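PDB 3P1W: RabGDI protein from Plasmodium falciparum 3D7, which probably acts as a Rab GDP-dissociation inhibitor, holding Rab GTPases in their GDP-bound state as other members of the GDI family do. Local coordinates for residues Arg163-Asn166 with Phe167-Val171; Phe199-Cys202 with Gln203-Asp207; Thr229-Arg232 with Ile233-Tyr236. All coordinates share one frame; numbering follows the deposited sequence.

Contact 1 of 3, residues Arg163-Asn166 with Phe167-Val171; sequences RCKN and FYQYV
Lys165 and Gln169, one helical turn apart on helix 158-173, meet through the flank of the lysine chain and the amide of the glutamine. Gln169 leaves the backbone over the preceding turn: its CB lies 3.5 Å from Lys165 O, and CG comes closer, 3.3 Å from that same oxygen. With CG beside its own backbone N (chi1 -74°) and the chain extended beyond, CD passes within 4.1 Å of Lys165 CG. NE2 rests against the lysine methylenes, 3.5 Å from both CG and CD of Lys165, while OE1 stays 4.2 Å from Asn166 OD1, too far for a bond, the amide planes 72° apart. The carbonyl under this side chain is taken by the backbone, Gln169 N to Lys165 O at 2.9 Å, the i to i+4 bond of an alpha helix. Round the helix, Cys164 SG sits 4.6 Å from the centroid of the Tyr168 ring, above its face and 8° off the normal, a distant sulfur-aromatic contact. The Tyr168 hydroxyl continues to Pro144 O, and Phe167 packs on helices 203-213 and 226-243. The helix thus has two chemistries: amide on aliphatic chain at its partly exposed side, sulfur and aromatic rings where buried.

Contact 2 of 3, residues Phe199-Cys202 with Gln203-Asp207; sequences FNLC and QLTID
The N-terminus of helix 203-213, with Cys202 at the N-cap, follows a short loop that leaves helix 192-198 through a Schellman motif, Asn200 taking the positive phi. Cys202 opens the new helix with its carbonyl: Ile206 N donates to Cys202 O at 3.0 Å, nearly straight at 168°. The Cys202 side chain leans toward the first turn. Its chi1 of 78° sets SG between the backbone N and the carbonyl carbon, and from there the sulfur reaches Thr205 OG1 at 3.3 Å and also lies near Gln203 N, 3.5 Å away. The other branch of Thr205, the methyl CG2, touches Leu201 CD1 at 4.0 Å, the two side chains crossing at about a right angle. Ile206, one residue further on, lays CG1 against Cys202 O at 3.5 Å; its CD1 also meets Leu201 O at 3.8 Å. Glu160, on helix 158-173, receives hydrogen bonds at OE1 from both Cys202 N and Thr205 OG1, while Leu201 packs on Phe167 of that helix. One carboxylate oxygen therefore serves the N-cap residue and a threonine of the first turn together. The negative charge of Glu160, shared with Arg163 through a salt bridge at OE2, would probably also be favourable near the helix start, and the methyl groups of Leu201 and Thr205 add an apolar contact alongside.

Contact 3 of 3, residues Thr229-Arg232 with Ile233-Tyr236; sequences TLER and IKLY
Thr229 and Ile233 meet through their branches: Thr229 turns CG2 anti to the backbone N (chi1 -61° for OG1), and Ile233 sets CG1 beside its own N, with an extended chi2 of 180° carrying CD1 onward. The two methyls, Thr229 CG2 and Ile233 CD1, come to 3.9 Å, the side chains slanting across each other. Nearer the backbone, Ile233 CG1 approaches to 3.4 Å from Thr229 O. That oxygen also accepts Ile233 N at 2.9 Å in a nearly linear bond of 171°. Both residues belong to helix 226-243, and its i to i+4 pattern continues with Lys234 N to Leu230 O at 2.8 Å. The inner face of the helix packs on helix 158-173, where Ile233 touches Phe167 and Val171. Thr229 OG1 is hydrogen-bonded to Tyr216 OH, while the methyl branch faces Ile233. On another side, Glu231 and Lys234 run side by side in the same direction; Glu231 OE1 meets CE of Lys234 at 3.9 Å, but the charged ends, OE1 and NZ, stay 4.2 Å apart, beyond salt-bridge range, and NZ makes a weak hydrogen bond to Gln238 OE1. Arg232 is engaged elsewhere: NE hydrogen-bonds to Ala214 O, NH2 salt-bridges Glu440, and Tyr216 adds a cation-pi contact.

In the fold
All three contacts belong to one group of helices. Contact 1 is in direct touch with both others: Phe167 and Tyr170 meet Phe199 of contact 2, and Phe167 and Val171 pack on Leu230 and Ile233 of contact 3. Contacts 2 and 3 do not touch, though their helices, 203-213 and 226-243, also meet at Val213. Each is partly buried, but contact 2 alone includes exposed touching residues; the centre of contact 3 lies nearest that of the chain, about 18 Å away. Contacts 1 and 3 are mid-helix, with mostly apolar packing at buried residues and lysine, glutamine or glutamate chains at partly exposed ones; contact 2, at a helix start, relies on the Glu160 carboxylate.

Contact 1 of 3, residues Arg163-Asn166 with Phe167-Val171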
ATOM      1  N   ARG A 163      -8.407  27.024 -14.113  1.00 49.13           N
ATOM      2  CA  ARG A 163      -9.216  25.890 -14.553  1.00 48.80           C
ATOM      3  C   ARG A 163      -9.221  24.775 -13.497  1.00 46.16           C
ATOM      4  O   ARG A 163     -10.275  24.244 -13.153  1.00 45.42           O
ATOM      5  CB  ARG A 163      -8.717  25.361 -15.908  1.00 49.04           C
ATOM      6  CG  ARG A 163      -8.798  26.393 -17.022  1.00 52.48           C
ATOM      7  CD  ARG A 163      -8.844  25.785 -18.427  1.00 54.61           C
ATOM      8  NE  ARG A 163      -7.521  25.503 -18.994  1.00 54.79           N
ATOM      9  CZ  ARG A 163      -6.831  26.317 -19.799  1.00 57.68           C
ATOM     10  NH1 ARG A 163      -7.296  27.514 -20.138  1.00 57.63           N
ATOM     11  NH2 ARG A 163      -5.641  25.935 -20.258  1.00 57.43           N
ATOM     12  N   CYS A 164      -8.045  24.443 -12.964  1.00 44.05           N
ATOM     13  CA  CYS A 164      -7.953  23.422 -11.917  1.00 41.97           C
ATOM     14  C   CYS A 164      -8.646  23.875 -10.618  1.00 42.14           C
ATOM     15  O   CYS A 164      -9.290  23.070  -9.944  1.00 40.32           O
ATOM     16  CB  CYS A 164      -6.497  23.046 -11.639  1.00 40.62           C
ATOM     17  SG  CYS A 164      -6.353  21.433 -10.879  1.00 40.18           S
ATOM     18  N   LYS A 165      -8.559  25.171 -10.296  1.00 43.12           N
ATOM     19  CA  LYS A 165      -9.293  25.723  -9.147  1.00 44.18           C
ATOM     20  C   LYS A 165     -10.784  25.477  -9.335  1.00 45.12           C
ATOM     21  O   LYS A 165     -11.457  25.036  -8.411  1.00 45.04           O
ATOM     22  CB  LYS A 165      -9.019  27.221  -8.935  1.00 45.78           C
ATOM     23  CG  LYS A 165      -9.899  27.880  -7.823  1.00 48.64           C
ATOM     24  CD  LYS A 165      -9.930  29.440  -7.841  1.00 52.62           C
ATOM     25  CE  LYS A 165     -10.438  30.057  -9.165  1.00 54.83           C
ATOM     26  NZ  LYS A 165     -11.746  30.823  -9.091  1.00 56.48           N
ATOM     27  N   ASN A 166     -11.286  25.746 -10.537  1.00 46.59           N
ATOM     28  CA  ASN A 166     -12.706  25.566 -10.848  1.00 47.72           C
ATOM     29  C   ASN A 166     -13.097  24.096 -10.728  1.00 46.14           C
ATOM     30  O   ASN A 166     -14.168  23.757 -10.208  1.00 46.07           O
ATOM     31  CB  ASN A 166     -13.037  26.093 -12.255  1.00 49.21           C
ATOM     32  CG  ASN A 166     -12.936  27.621 -12.364  1.00 52.21           C
ATOM     33  OD1 ASN A 166     -13.233  28.357 -11.415  1.00 53.73           O
ATOM     34  ND2 ASN A 166     -12.525  28.102 -13.542  1.00 53.00           N
ATOM     35  N   PHE A 167     -12.210  23.216 -11.180  1.00 43.75           N
ATOM     36  CA  PHE A 167     -12.451  21.785 -11.076  1.00 42.53           C
ATOM     37  C   PHE A 167     -12.554  21.355  -9.615  1.00 41.99           C
ATOM     38  O   PHE A 167     -13.489  20.671  -9.232  1.00 42.37           O
ATOM     39  CB  PHE A 167     -11.353  21.008 -11.798  1.00 40.95           C
ATOM     40  CG  PHE A 167     -11.504  19.527 -11.694  1.00 39.59           C
ATOM     41  CD1 PHE A 167     -12.578  18.894 -12.290  1.00 40.38           C
ATOM     42  CD2 PHE A 167     -10.574  18.766 -11.007  1.00 38.31           C
ATOM     43  CE1 PHE A 167     -12.733  17.513 -12.202  1.00 41.12           C
ATOM     44  CE2 PHE A 167     -10.723  17.383 -10.921  1.00 36.51           C
ATOM     45  CZ  PHE A 167     -11.816  16.768 -11.522  1.00 38.87           C
ATOM     46  N   TYR A 168     -11.593  21.757  -8.794  1.00 41.75           N
ATOM     47  CA  TYR A 168     -11.639  21.409  -7.378  1.00 41.15           C
ATOM     48  C   TYR A 168     -12.867  21.988  -6.669  1.00 43.05           C
ATOM     49  O   TYR A 168     -13.457  21.331  -5.820  1.00 43.47           O
ATOM     50  CB  TYR A 168     -10.358  21.828  -6.664  1.00 40.25           C
ATOM     51  CG  TYR A 168      -9.198  20.844  -6.811  1.00 38.45           C
ATOM     52  CD1 TYR A 168      -9.354  19.590  -7.412  1.00 39.50           C
ATOM     53  CD2 TYR A 168      -7.965  21.144  -6.281  1.00 38.79           C
ATOM     54  CE1 TYR A 168      -8.278  18.694  -7.505  1.00 38.66           C
ATOM     55  CE2 TYR A 168      -6.901  20.273  -6.371  1.00 37.89           C
ATOM     56  CZ  TYR A 168      -7.048  19.049  -6.975  1.00 37.91           C
ATOM     57  OH  TYR A 168      -5.949  18.189  -7.038  1.00 34.79           O
ATOM     58  N   GLN A 169     -13.242  23.213  -7.007  1.00 44.18           N
ATOM     59  CA  GLN A 169     -14.470  23.796  -6.463  1.00 46.02           C
ATOM     60  C   GLN A 169     -15.679  22.925  -6.807  1.00 46.95           C
ATOM     61  O   GLN A 169     -16.463  22.577  -5.926  1.00 48.39           O
ATOM     62  CB  GLN A 169     -14.658  25.238  -6.944  0.50 47.17           C
ATOM     63  CG  GLN A 169     -13.718  26.216  -6.269  0.50 46.29           C
ATOM     64  CD  GLN A 169     -13.883  27.633  -6.786  0.50 46.54           C
ATOM     65  OE1 GLN A 169     -14.797  27.917  -7.554  0.50 47.39           O
ATOM     66  NE2 GLN A 169     -12.997  28.524  -6.369  0.50 45.53           N
ATOM     67  N   TYR A 170     -15.796  22.547  -8.077  1.00 47.01           N
ATOM     68  CA  TYR A 170     -16.864  21.646  -8.528  1.00 47.64           C
ATOM     69  C   TYR A 170     -16.903  20.339  -7.742  1.00 46.64           C
ATOM     70  O   TYR A 170     -17.957  19.957  -7.229  1.00 46.69           O
ATOM     71  CB  TYR A 170     -16.706  21.340 -10.020  1.00 47.33           C
ATOM     72  CG  TYR A 170     -17.753  20.393 -10.596  1.00 47.83           C
ATOM     73  CD1 TYR A 170     -19.071  20.811 -10.801  1.00 49.40           C
ATOM     74  CD2 TYR A 170     -17.412  19.104 -10.985  1.00 45.74           C
ATOM     75  CE1 TYR A 170     -20.029  19.943 -11.352  1.00 49.46           C
ATOM     76  CE2 TYR A 170     -18.352  18.234 -11.530  1.00 46.60           C
ATOM     77  CZ  TYR A 170     -19.661  18.663 -11.719  1.00 48.91           C
ATOM     78  OH  TYR A 170     -20.573  17.780 -12.261  1.00 48.95           O
ATOM     79  N   VAL A 171     -15.759  19.652  -7.645  1.00 44.87           N
ATOM     80  CA  VAL A 171     -15.709  18.357  -6.957  1.00 44.61           C
ATOM     81  C   VAL A 171     -16.048  18.518  -5.476  1.00 46.02           C
ATOM     82  O   VAL A 171     -16.734  17.686  -4.889  1.00 45.54           O
ATOM     83  CB  VAL A 171     -14.310  17.687  -7.090  1.00 42.26           C
ATOM     84  CG1 VAL A 171     -14.276  16.363  -6.332  1.00 42.44           C
ATOM     85  CG2 VAL A 171     -13.966  17.474  -8.551  1.00 41.22           C
TER

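Contact 2 of 3, residues Phe199-Cys202 with Gln203-Asp207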
ATOM      1  N   PHE A 199     -13.981  20.963 -18.154  1.00 49.20           N
ATOM      2  CA  PHE A 199     -13.178  21.987 -17.470  1.00 48.82           C
ATOM      3  C   PHE A 199     -11.944  22.407 -18.271  1.00 48.32           C
ATOM      4  O   PHE A 199     -11.171  23.243 -17.814  1.00 48.50           O
ATOM      5  CB  PHE A 199     -12.782  21.515 -16.072  1.00 47.58           C
ATOM      6  CG  PHE A 199     -13.929  21.477 -15.115  1.00 47.28           C
ATOM      7  CD1 PHE A 199     -14.652  20.312 -14.924  1.00 46.62           C
ATOM      8  CD2 PHE A 199     -14.303  22.619 -14.427  1.00 48.85           C
ATOM      9  CE1 PHE A 199     -15.731  20.277 -14.043  1.00 48.43           C
ATOM     10  CE2 PHE A 199     -15.384  22.599 -13.551  1.00 50.60           C
ATOM     11  CZ  PHE A 199     -16.101  21.424 -13.359  1.00 48.90           C
ATOM     12  N   ASN A 200     -11.779  21.839 -19.465  1.00 48.50           N
ATOM     13  CA  ASN A 200     -10.663  22.154 -20.351  1.00 48.76           C
ATOM     14  C   ASN A 200      -9.292  21.950 -19.676  1.00 46.65           C
ATOM     15  O   ASN A 200      -8.369  22.752 -19.856  1.00 46.48           O
ATOM     16  CB  ASN A 200     -10.802  23.581 -20.907  1.00 51.37           C
ATOM     17  CG  ASN A 200     -10.423  23.679 -22.381  1.00 54.09           C
ATOM     18  OD1 ASN A 200      -9.457  23.060 -22.833  1.00 56.73           O
ATOM     19  ND2 ASN A 200     -11.191  24.448 -23.135  1.00 58.48           N
ATOM     20  N   LEU A 201      -9.172  20.876 -18.894  1.00 44.61           N
ATOM     21  CA  LEU A 201      -7.889  20.538 -18.254  1.00 42.87           C
ATOM     22  C   LEU A 201      -6.929  19.896 -19.267  1.00 42.56           C
ATOM     23  O   LEU A 201      -7.354  19.084 -20.083  1.00 42.66           O
ATOM     24  CB  LEU A 201      -8.124  19.604 -17.063  1.00 41.09           C
ATOM     25  CG  LEU A 201      -9.008  20.123 -15.923  1.00 41.13           C
ATOM     26  CD1 LEU A 201      -9.005  19.167 -14.748  1.00 40.06           C
ATOM     27  CD2 LEU A 201      -8.595  21.519 -15.446  1.00 39.78           C
ATOM     28  N   CYS A 202      -5.639  20.260 -19.208  1.00 42.35           N
ATOM     29  CA  CYS A 202      -4.616  19.684 -20.105  1.00 42.30           C
ATOM     30  C   CYS A 202      -4.061  18.322 -19.615  1.00 40.52           C
ATOM     31  O   CYS A 202      -4.341  17.896 -18.495  1.00 37.34           O
ATOM     32  CB  CYS A 202      -3.456  20.662 -20.283  1.00 43.19           C
ATOM     33  SG  CYS A 202      -2.317  20.688 -18.906  0.50 42.46           S
ATOM     34  N   GLN A 203      -3.265  17.678 -20.467  1.00 40.13           N
ATOM     35  CA  GLN A 203      -2.844  16.311 -20.253  1.00 39.89           C
ATOM     36  C   GLN A 203      -2.039  16.138 -18.962  1.00 37.28           C
ATOM     37  O   GLN A 203      -2.308  15.220 -18.197  1.00 36.17           O
ATOM     38  CB  GLN A 203      -2.056  15.776 -21.464  1.00 40.79           C
ATOM     39  CG  GLN A 203      -1.631  14.304 -21.355  1.00 43.33           C
ATOM     40  CD  GLN A 203      -2.764  13.386 -20.878  1.00 46.75           C
ATOM     41  OE1 GLN A 203      -3.908  13.520 -21.327  1.00 51.95           O
ATOM     42  NE2 GLN A 203      -2.449  12.459 -19.963  1.00 45.07           N
ATOM     43  N   LEU A 204      -1.070  17.018 -18.721  1.00 36.40           N
ATOM     44  CA  LEU A 204      -0.274  16.972 -17.501  1.00 33.88           C
ATOM     45  C   LEU A 204      -1.143  17.128 -16.255  1.00 33.00           C
ATOM     46  O   LEU A 204      -0.898  16.479 -15.229  1.00 30.99           O
ATOM     47  CB  LEU A 204       0.838  18.033 -17.546  1.00 34.62           C
ATOM     48  CG  LEU A 204       1.992  17.710 -18.509  1.00 34.77           C
ATOM     49  CD1 LEU A 204       2.880  18.958 -18.754  1.00 37.76           C
ATOM     50  CD2 LEU A 204       2.813  16.512 -18.018  1.00 32.52           C
ATOM     51  N   THR A 205      -2.199  17.937 -16.342  1.00 32.59           N
ATOM     52  CA  THR A 205      -3.140  18.067 -15.221  1.00 31.85           C
ATOM     53  C   THR A 205      -3.874  16.761 -14.969  1.00 30.92           C
ATOM     54  O   THR A 205      -3.969  16.310 -13.825  1.00 28.78           O
ATOM     55  CB  THR A 205      -4.167  19.176 -15.468  1.00 33.75           C
ATOM     56  OG1 THR A 205      -3.467  20.363 -15.818  1.00 34.13           O
ATOM     57  CG2 THR A 205      -5.019  19.431 -14.209  1.00 32.62           C
ATOM     58  N   ILE A 206      -4.375  16.171 -16.051  1.00 30.86           N
ATOM     59  CA  ILE A 206      -5.038  14.867 -16.034  1.00 30.75           C
ATOM     60  C   ILE A 206      -4.105  13.807 -15.433  1.00 29.26           C
ATOM     61  O   ILE A 206      -4.527  12.974 -14.619  1.00 27.99           O
ATOM     62  CB  ILE A 206      -5.501  14.461 -17.461  1.00 31.57           C
ATOM     63  CG1 ILE A 206      -6.677  15.355 -17.898  1.00 35.27           C
ATOM     64  CG2 ILE A 206      -5.924  12.995 -17.504  1.00 32.12           C
ATOM     65  CD1 ILE A 206      -6.957  15.377 -19.406  1.00 36.31           C
ATOM     66  N   ASP A 207      -2.835  13.871 -15.817  1.00 28.12           N
ATOM     67  CA  ASP A 207      -1.830  12.958 -15.287  1.00 27.39           C
ATOM     68  C   ASP A 207      -1.754  12.950 -13.774  1.00 25.59           C
ATOM     69  O   ASP A 207      -1.832  11.871 -13.170  1.00 24.17           O
ATOM     70  CB  ASP A 207      -0.449  13.303 -15.830  1.00 28.21           C
ATOM     71  CG  ASP A 207      -0.315  13.024 -17.298  1.00 31.66           C
ATOM     72  OD1 ASP A 207      -1.196  12.329 -17.854  1.00 33.87           O
ATOM     73  OD2 ASP A 207       0.680  13.527 -17.889  1.00 33.64           O
TER

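Contact 3 of 3, residues Thr229-Arg232 with Ile233-Tyr236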
ATOM      1  N   THR A 229     -14.593   8.283 -10.367  1.00 37.18           N
ATOM      2  CA  THR A 229     -13.380   9.066 -10.208  1.00 35.14           C
ATOM      3  C   THR A 229     -13.650  10.316  -9.366  1.00 35.30           C
ATOM      4  O   THR A 229     -12.850  10.691  -8.513  1.00 34.22           O
ATOM      5  CB  THR A 229     -12.796   9.426 -11.572  1.00 35.26           C
ATOM      6  OG1 THR A 229     -12.463   8.217 -12.277  1.00 34.16           O
ATOM      7  CG2 THR A 229     -11.546  10.288 -11.410  1.00 34.59           C
ATOM      8  N   LEU A 230     -14.809  10.933  -9.569  1.00 36.24           N
ATOM      9  CA  LEU A 230     -15.176  12.080  -8.771  1.00 36.97           C
ATOM     10  C   LEU A 230     -15.199  11.717  -7.285  1.00 36.59           C
ATOM     11  O   LEU A 230     -14.736  12.495  -6.458  1.00 36.66           O
ATOM     12  CB  LEU A 230     -16.533  12.651  -9.229  1.00 38.53           C
ATOM     13  CG  LEU A 230     -16.519  13.329 -10.603  1.00 39.08           C
ATOM     14  CD1 LEU A 230     -17.956  13.544 -11.126  1.00 40.73           C
ATOM     15  CD2 LEU A 230     -15.774  14.667 -10.549  1.00 37.87           C
ATOM     16  N   GLU A 231     -15.731  10.546  -6.952  1.00 36.79           N
ATOM     17  CA  GLU A 231     -15.796  10.112  -5.556  1.00 37.53           C
ATOM     18  C   GLU A 231     -14.403   9.980  -4.962  1.00 35.28           C
ATOM     19  O   GLU A 231     -14.162  10.356  -3.825  1.00 35.23           O
ATOM     20  CB  GLU A 231     -16.532   8.763  -5.424  1.00 38.51           C
ATOM     21  CG  GLU A 231     -18.030   8.836  -5.640  1.00 44.17           C
ATOM     22  CD  GLU A 231     -18.794   9.419  -4.459  1.00 48.97           C
ATOM     23  OE1 GLU A 231     -18.189  10.096  -3.596  1.00 51.57           O
ATOM     24  OE2 GLU A 231     -20.023   9.208  -4.406  1.00 54.97           O
ATOM     25  N   ARG A 232     -13.489   9.439  -5.749  1.00 33.64           N
ATOM     26  CA  ARG A 232     -12.120   9.228  -5.300  1.00 31.97           C
ATOM     27  C   ARG A 232     -11.379  10.544  -5.113  1.00 31.33           C
ATOM     28  O   ARG A 232     -10.674  10.737  -4.119  1.00 30.68           O
ATOM     29  CB  ARG A 232     -11.383   8.342  -6.296  1.00 30.62           C
ATOM     30  CG  ARG A 232     -11.860   6.888  -6.256  1.00 31.01           C
ATOM     31  CD  ARG A 232     -11.324   6.113  -7.414  1.00 30.68           C
ATOM     32  NE  ARG A 232      -9.902   5.829  -7.267  1.00 28.10           N
ATOM     33  CZ  ARG A 232      -9.397   4.788  -6.598  1.00 27.35           C
ATOM     34  NH1 ARG A 232     -10.184   3.899  -5.995  1.00 27.94           N
ATOM     35  NH2 ARG A 232      -8.089   4.635  -6.537  1.00 23.92           N
ATOM     36  N   ILE A 233     -11.543  11.454  -6.064  1.00 32.20           N
ATOM     37  CA  ILE A 233     -10.947  12.793  -5.953  1.00 32.23           C
ATOM     38  C   ILE A 233     -11.536  13.515  -4.751  1.00 33.72           C
ATOM     39  O   ILE A 233     -10.802  14.049  -3.928  1.00 33.02           O
ATOM     40  CB  ILE A 233     -11.096  13.616  -7.259  1.00 32.49           C
ATOM     41  CG1 ILE A 233     -10.331  12.923  -8.384  1.00 31.84           C
ATOM     42  CG2 ILE A 233     -10.538  15.043  -7.076  1.00 31.77           C
ATOM     43  CD1 ILE A 233     -10.400  13.620  -9.736  1.00 32.40           C
ATOM     44  N   LYS A 234     -12.861  13.475  -4.604  1.00 36.19           N
ATOM     45  CA  LYS A 234     -13.491  14.065  -3.418  1.00 38.14           C
ATOM     46  C   LYS A 234     -12.973  13.451  -2.119  1.00 37.01           C
ATOM     47  O   LYS A 234     -12.708  14.162  -1.155  1.00 37.46           O
ATOM     48  CB  LYS A 234     -15.021  13.949  -3.471  1.00 40.10           C
ATOM     49  CG  LYS A 234     -15.694  14.949  -2.543  1.00 45.28           C
ATOM     50  CD  LYS A 234     -17.204  15.013  -2.747  1.00 51.07           C
ATOM     51  CE  LYS A 234     -17.882  13.735  -2.311  1.00 53.76           C
ATOM     52  NZ  LYS A 234     -17.464  13.310  -0.939  1.00 56.41           N
ATOM     53  N   LEU A 235     -12.813  12.134  -2.107  1.00 37.00           N
ATOM     54  CA  LEU A 235     -12.293  11.435  -0.923  1.00 36.63           C
ATOM     55  C   LEU A 235     -10.891  11.880  -0.544  1.00 35.44           C
ATOM     56  O   LEU A 235     -10.604  12.062   0.640  1.00 36.04           O
ATOM     57  CB  LEU A 235     -12.340   9.917  -1.116  1.00 36.22           C
ATOM     58  CG  LEU A 235     -12.002   9.066   0.122  1.00 37.87           C
ATOM     59  CD1 LEU A 235     -13.125   9.101   1.166  1.00 40.32           C
ATOM     60  CD2 LEU A 235     -11.703   7.634  -0.299  1.00 38.19           C
ATOM     61  N   TYR A 236     -10.015  12.046  -1.537  1.00 34.17           N
ATOM     62  CA  TYR A 236      -8.679  12.569  -1.291  1.00 32.98           C
ATOM     63  C   TYR A 236      -8.804  13.941  -0.613  1.00 34.79           C
ATOM     64  O   TYR A 236      -8.208  14.211   0.445  1.00 33.95           O
ATOM     65  CB  TYR A 236      -7.931  12.717  -2.615  1.00 31.44           C
ATOM     66  CG  TYR A 236      -6.479  13.056  -2.484  1.00 29.35           C
ATOM     67  CD1 TYR A 236      -5.501  12.050  -2.528  1.00 25.85           C
ATOM     68  CD2 TYR A 236      -6.058  14.367  -2.333  1.00 27.59           C
ATOM     69  CE1 TYR A 236      -4.162  12.356  -2.398  1.00 25.15           C
ATOM     70  CE2 TYR A 236      -4.719  14.676  -2.226  1.00 26.27           C
ATOM     71  CZ  TYR A 236      -3.762  13.673  -2.270  1.00 25.73           C
ATOM     72  OH  TYR A 236      -2.420  13.993  -2.146  1.00 26.50           O
TER